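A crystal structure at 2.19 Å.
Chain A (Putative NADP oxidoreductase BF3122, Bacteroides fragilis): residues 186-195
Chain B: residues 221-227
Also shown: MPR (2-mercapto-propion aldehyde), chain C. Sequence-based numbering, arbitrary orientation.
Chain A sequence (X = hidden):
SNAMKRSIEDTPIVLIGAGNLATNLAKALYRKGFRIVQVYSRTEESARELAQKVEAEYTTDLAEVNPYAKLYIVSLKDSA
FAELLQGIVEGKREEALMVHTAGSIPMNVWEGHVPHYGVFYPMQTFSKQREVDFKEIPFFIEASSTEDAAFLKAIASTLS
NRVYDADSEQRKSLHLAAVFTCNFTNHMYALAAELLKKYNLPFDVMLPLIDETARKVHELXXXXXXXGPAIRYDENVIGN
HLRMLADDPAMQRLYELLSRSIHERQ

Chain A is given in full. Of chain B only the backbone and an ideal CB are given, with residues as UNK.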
ATOM      1  N   ASN A 186      -3.572  -4.777   7.296  1.00 40.12           N
ATOM      2  CA  ASN A 186      -3.156  -4.971   8.669  1.00 40.12           C
ATOM      3  C   ASN A 186      -3.295  -6.420   9.104  1.00 40.12           C
ATOM      4  O   ASN A 186      -2.434  -6.925   9.832  1.00 41.01           O
ATOM      5  CB  ASN A 186      -3.909  -4.059   9.638  1.00 39.87           C
ATOM      6  CG  ASN A 186      -3.308  -4.097  11.036  1.00 40.05           C
ATOM      7  OD1 ASN A 186      -2.332  -3.400  11.321  1.00 40.36           O
ATOM      8  ND2 ASN A 186      -3.882  -4.910  11.908  1.00 36.61           N
ATOM      9  N   HIS A 187      -4.343  -7.104   8.648  1.00 39.83           N
ATOM     10  CA  HIS A 187      -4.477  -8.536   8.969  1.00 39.44           C
ATOM     11  C   HIS A 187      -3.325  -9.355   8.385  1.00 39.84           C
ATOM     12  O   HIS A 187      -2.911 -10.352   8.992  1.00 39.93           O
ATOM     13  CB  HIS A 187      -5.813  -9.119   8.507  1.00 39.56           C
ATOM     14  CG  HIS A 187      -6.082 -10.501   9.040  1.00 37.93           C
ATOM     15  ND1 HIS A 187      -5.990 -10.815  10.381  1.00 37.36           N
ATOM     16  CD2 HIS A 187      -6.441 -11.645   8.411  1.00 34.29           C
ATOM     17  CE1 HIS A 187      -6.267 -12.096  10.554  1.00 35.44           C
ATOM     18  NE2 HIS A 187      -6.536 -12.623   9.374  1.00 36.10           N
HETATM   19  N   MSE A 188      -2.801  -8.937   7.222  1.00 39.21           N
HETATM   20  CA  MSE A 188      -1.666  -9.647   6.630  1.00 38.63           C
HETATM   21  C   MSE A 188      -0.472  -9.511   7.549  1.00 38.55           C
HETATM   22  O   MSE A 188       0.224 -10.500   7.792  1.00 38.65           O
HETATM   23  CB  MSE A 188      -1.341  -9.167   5.201  1.00 39.21           C
HETATM   24  CG  MSE A 188      -2.457  -9.386   4.159  1.00 37.83           C
HETATM   25 SE   MSE A 188      -3.008 -11.264   4.021  0.50 33.76          SE
HETATM   26  CE  MSE A 188      -4.443 -11.222   5.239  1.00 37.77           C
ATOM     27  N   TYR A 189      -0.253  -8.298   8.074  1.00 38.02           N
ATOM     28  CA  TYR A 189       0.801  -8.043   9.078  1.00 38.18           C
ATOM     29  C   TYR A 189       0.597  -8.925  10.320  1.00 37.83           C
ATOM     30  O   TYR A 189       1.566  -9.479  10.856  1.00 38.09           O
ATOM     31  CB  TYR A 189       0.841  -6.572   9.560  1.00 37.60           C
ATOM     32  CG  TYR A 189       0.877  -5.469   8.527  1.00 38.64           C
ATOM     33  CD1 TYR A 189       1.442  -5.657   7.252  1.00 38.50           C
ATOM     34  CD2 TYR A 189       0.397  -4.189   8.849  1.00 39.31           C
ATOM     35  CE1 TYR A 189       1.491  -4.590   6.311  1.00 37.61           C
ATOM     36  CE2 TYR A 189       0.431  -3.143   7.930  1.00 37.60           C
ATOM     37  CZ  TYR A 189       0.992  -3.354   6.670  1.00 39.18           C
ATOM     38  OH  TYR A 189       1.038  -2.304   5.789  1.00 40.08           O
ATOM     39  N   ALA A 190      -0.659  -9.020  10.776  1.00 37.45           N
ATOM     40  CA  ALA A 190      -1.025  -9.862  11.928  1.00 37.19           C
ATOM     41  C   ALA A 190      -0.712 -11.326  11.678  1.00 37.11           C
ATOM     42  O   ALA A 190      -0.144 -11.974  12.543  1.00 37.41           O
ATOM     43  CB  ALA A 190      -2.520  -9.679  12.307  1.00 36.91           C
ATOM     44  N   LEU A 191      -1.090 -11.865  10.516  1.00 37.13           N
ATOM     45  CA  LEU A 191      -0.764 -13.286  10.217  1.00 37.25           C
ATOM     46  C   LEU A 191       0.752 -13.557  10.111  1.00 37.61           C
ATOM     47  O   LEU A 191       1.234 -14.614  10.505  1.00 38.51           O
ATOM     48  CB  LEU A 191      -1.464 -13.752   8.955  1.00 36.79           C
ATOM     49  CG  LEU A 191      -2.994 -13.743   8.986  1.00 37.56           C
ATOM     50  CD1 LEU A 191      -3.540 -14.036   7.582  1.00 34.05           C
ATOM     51  CD2 LEU A 191      -3.520 -14.748  10.062  1.00 35.27           C
ATOM     52  N   ALA A 192       1.494 -12.582   9.593  1.00 37.63           N
ATOM     53  CA  ALA A 192       2.933 -12.650   9.555  1.00 38.15           C
ATOM     54  C   ALA A 192       3.480 -12.720  10.982  1.00 38.44           C
ATOM     55  O   ALA A 192       4.379 -13.504  11.264  1.00 38.75           O
ATOM     56  CB  ALA A 192       3.502 -11.429   8.816  1.00 37.52           C
ATOM     57  N   ALA A 193       2.941 -11.881  11.865  1.00 38.90           N
ATOM     58  CA  ALA A 193       3.383 -11.797  13.246  1.00 39.41           C
ATOM     59  C   ALA A 193       3.125 -13.116  13.984  1.00 40.36           C
ATOM     60  O   ALA A 193       3.959 -13.542  14.797  1.00 39.38           O
ATOM     61  CB  ALA A 193       2.688 -10.657  13.956  1.00 38.84           C
ATOM     62  N   GLU A 194       1.977 -13.743  13.701  1.00 40.63           N
ATOM     63  CA  GLU A 194       1.610 -15.019  14.327  1.00 42.22           C
ATOM     64  C   GLU A 194       2.645 -16.032  13.934  1.00 41.87           C
ATOM     65  O   GLU A 194       3.125 -16.752  14.773  1.00 43.19           O
ATOM     66  CB  GLU A 194       0.208 -15.508  13.912  1.00 41.73           C
ATOM     67  CG  GLU A 194      -0.936 -14.605  14.371  1.00 43.83           C
ATOM     68  CD  GLU A 194      -2.349 -15.186  14.133  1.00 44.25           C
ATOM     69  OE1 GLU A 194      -2.495 -16.348  13.683  1.00 47.89           O
ATOM     70  OE2 GLU A 194      -3.327 -14.458  14.410  1.00 46.07           O
ATOM     71  N   LEU A 195       3.025 -16.049  12.657  1.00 42.52           N
ATOM     72  CA  LEU A 195       4.017 -17.002  12.150  1.00 42.59           C
ATOM     73  C   LEU A 195       5.396 -16.787  12.761  1.00 43.09           C
ATOM     74  O   LEU A 195       6.005 -17.721  13.278  1.00 43.64           O
ATOM     75  CB  LEU A 195       4.082 -16.955  10.619  1.00 43.43           C
ATOM     76  CG  LEU A 195       2.828 -17.471   9.902  1.00 43.69           C
ATOM     77  CD1 LEU A 195       2.814 -17.011   8.458  1.00 42.37           C
ATOM     78  CD2 LEU A 195       2.726 -19.013  10.013  1.00 43.12           C
TER
ATOM     79  N   UNK B 221       1.524  -3.515  18.059  1.00 51.05           N
ATOM     80  CA  UNK B 221       1.417  -4.859  17.495  1.00 51.67           C
ATOM     81  C   UNK B 221       0.248  -4.866  16.483  1.00 51.60           C
ATOM     82  O   UNK B 221      -0.776  -4.222  16.730  1.00 50.48           O
ATOM     83  CB  UNK B 221       1.206  -5.901  18.596  1.00 51.67           C
ATOM     84  N   UNK B 222       0.404  -5.563  15.328  1.00 51.86           N
ATOM     85  CA  UNK B 222      -0.697  -5.639  14.350  1.00 52.05           C
ATOM     86  C   UNK B 222      -2.044  -6.019  14.954  1.00 53.10           C
ATOM     87  O   UNK B 222      -3.073  -5.426  14.586  1.00 52.65           O
ATOM     88  CB  UNK B 222      -0.343  -6.653  13.261  1.00 52.05           C
ATOM     89  N   UNK B 223      -2.041  -6.976  15.889  1.00 53.89           N
ATOM     90  CA  UNK B 223      -3.265  -7.393  16.570  1.00 54.47           C
ATOM     91  C   UNK B 223      -3.972  -6.251  17.292  1.00 54.47           C
ATOM     92  O   UNK B 223      -5.208  -6.213  17.351  1.00 54.57           O
ATOM     93  CB  UNK B 223      -2.943  -8.503  17.572  1.00 54.47           C
ATOM     94  N   UNK B 224      -3.179  -5.351  17.872  1.00 54.33           N
ATOM     95  CA  UNK B 224      -3.697  -4.184  18.600  1.00 53.89           C
ATOM     96  C   UNK B 224      -4.157  -3.081  17.622  1.00 53.38           C
ATOM     97  O   UNK B 224      -5.091  -2.326  17.911  1.00 53.18           O
ATOM     98  CB  UNK B 224      -2.627  -3.636  19.547  1.00 53.89           C
ATOM     99  N   UNK B 225      -3.511  -3.036  16.461  1.00 52.64           N
ATOM    100  CA  UNK B 225      -3.733  -2.018  15.441  1.00 52.54           C
ATOM    101  C   UNK B 225      -4.989  -2.272  14.609  1.00 52.49           C
ATOM    102  O   UNK B 225      -5.546  -1.344  14.031  1.00 53.01           O
ATOM    103  CB  UNK B 225      -2.515  -1.940  14.518  1.00 52.54           C
ATOM    104  N   UNK B 226      -5.416  -3.532  14.533  1.00 52.57           N
ATOM    105  CA  UNK B 226      -6.584  -3.938  13.742  1.00 53.09           C
ATOM    106  C   UNK B 226      -7.815  -3.077  14.038  1.00 53.89           C
ATOM    107  O   UNK B 226      -8.217  -2.924  15.203  1.00 53.21           O
ATOM    108  CB  UNK B 226      -6.910  -5.408  14.011  1.00 53.09           C
ATOM    109  N   UNK B 227      -8.373  -2.485  12.982  1.00 54.90           N
ATOM    110  CA  UNK B 227      -9.631  -1.740  13.055  1.00 55.56           C
ATOM    111  C   UNK B 227     -10.623  -2.345  12.044  1.00 55.70           C
ATOM    112  O   UNK B 227     -10.291  -3.321  11.341  1.00 55.68           O
ATOM    113  CB  UNK B 227      -9.403  -0.253  12.778  1.00 55.56           C
TER
HETATM  114  C1  MPR C 301     -11.168   1.632   8.948  0.50 54.46           C
HETATM  115  O   MPR C 301     -11.522   1.094  10.010  0.50 54.32           O
HETATM  116  C2  MPR C 301      -9.786   2.108   8.691  0.50 54.15           C
HETATM  117  C3  MPR C 301      -9.607   2.728   7.309  0.50 54.35           C
HETATM  118  S3  MPR C 301      -7.896   3.207   6.980  0.50 52.70           S

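Position 221 lies just before a short helix, with phi/psi of -58/140, and its ideal CB has nothing of chain A within 5.5 Å. Almost any side chain would fit, with small polar N-cap residues among the favourites. The deposited residue is Glu B221, which makes no contact with chain A.

Position 222 is the most constrained. Its CA-to-CB bond points toward chain A, and the ideal CB lies 3.4 Å from Ala A190 N and 4.0 Å from Asn A186 O. Both of those atoms are already paired in the helix (Ala A190 N to Asn A186 O, 2.9 Å), so the surface offers a shallow, largely apolar hollow. A compact apolar residue suits it: alanine, valine or proline, the last favoured by a phi of -49° in the first turn of a helix. It is Pro B222, a knob among Asn A186, Tyr A189, Ala A190 and Ala A193. Its CG lies 3.9 Å from Tyr A189 CB and its CB 3.9 Å from Ala A190 CB, while its carbonyl O accepts a hydrogen bond from Asn A186 ND2 at 2.8 Å (168°).

At 223 the CA-to-CB bond runs sideways, and the ideal CB is 5.4 Å from Ala A190 CB. The carboxylate of Glu A194 lies farther off, so a long cationic side chain, lysine or arginine, is the natural choice, though a polar one could also be accommodated. Lys B223 extends so that NZ forms a salt bridge with Glu A194 OE2 at 2.7 Å. A water accepts from NZ (2.9 Å) and donates to Ala A190 O (2.9 Å), a second link to the helix.

Position 224 points away, leaving the choice wide; it is Thr B224, without contact to chain A.

Position 225 points toward chain A, with its ideal CB only 3.5 Å from Asn A186 OD1. Such proximity favours a small residue, alanine or serine. Ala B225 places its methyl against that oxygen.

At 226 the chain leaves helical geometry (-50/125). The ideal CB is 3.7 Å from Asn A186 ND2, a donor, and His A187 is nearby, so a side chain carrying an acceptor, such as glutamine or glutamate, fits. In Gln B226, chi1 t and chi2 p bring OE1 to 3.1 Å from Asn A186 ND2 in a hydrogen bond (170°). OE1 also accepts from a water (2.7 Å) that bonds His A187 ND1 (2.6 Å).

Position 227, its CB clear of chain A, is permissive; Thr B227 OG1 donates a weak hydrogen bond to MPR O at 3.3 Å.

Chain B 221-227: EPKTAQT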
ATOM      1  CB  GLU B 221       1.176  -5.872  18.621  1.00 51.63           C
ATOM      2  CG  GLU B 221       2.437  -6.239  19.431  1.00 52.72           C
ATOM      3  CD  GLU B 221       2.189  -7.364  20.429  1.00 54.07           C
ATOM      4  OE1 GLU B 221       1.238  -8.151  20.233  1.00 58.45           O
ATOM      5  OE2 GLU B 221       2.938  -7.475  21.422  1.00 58.82           O
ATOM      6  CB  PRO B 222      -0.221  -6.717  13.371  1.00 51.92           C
ATOM      7  CG  PRO B 222       1.258  -6.567  13.389  1.00 51.37           C
ATOM      8  CD  PRO B 222       1.597  -6.290  14.848  1.00 51.51           C
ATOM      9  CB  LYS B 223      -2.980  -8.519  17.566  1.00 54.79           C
ATOM     10  CG  LYS B 223      -3.602  -9.843  17.125  1.00 56.61           C
ATOM     11  CD  LYS B 223      -3.364 -11.009  18.123  1.00 56.04           C
ATOM     12  CE  LYS B 223      -3.526 -12.367  17.380  1.00 57.77           C
ATOM     13  NZ  LYS B 223      -3.226 -12.233  15.869  1.00 51.23           N
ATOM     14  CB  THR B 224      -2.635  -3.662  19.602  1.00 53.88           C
ATOM     15  OG1 THR B 224      -2.243  -4.738  20.460  1.00 54.62           O
ATOM     16  CG2 THR B 224      -3.185  -2.527  20.484  1.00 53.13           C
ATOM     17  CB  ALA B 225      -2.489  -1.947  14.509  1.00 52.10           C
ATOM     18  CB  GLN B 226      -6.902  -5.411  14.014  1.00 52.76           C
ATOM     19  CG  GLN B 226      -7.905  -6.037  13.054  1.00 53.69           C
ATOM     20  CD  GLN B 226      -7.360  -6.146  11.635  1.00 53.50           C
ATOM     21  OE1 GLN B 226      -6.331  -6.778  11.408  1.00 55.81           O
ATOM     22  NE2 GLN B 226      -8.033  -5.512  10.686  1.00 48.94           N
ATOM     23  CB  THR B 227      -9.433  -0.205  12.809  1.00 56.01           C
ATOM     24  OG1 THR B 227      -8.782   0.021  11.553  1.00 58.47           O
ATOM     25  CG2 THR B 227      -8.599   0.437  13.916  1.00 56.48           C
TER
HETATM   26  O   HOH W   1      -5.964  -9.199  12.474  1.00 46.24           O
HETATM   27  O   HOH W   2      -0.532 -11.285  15.359  1.00 41.56           O
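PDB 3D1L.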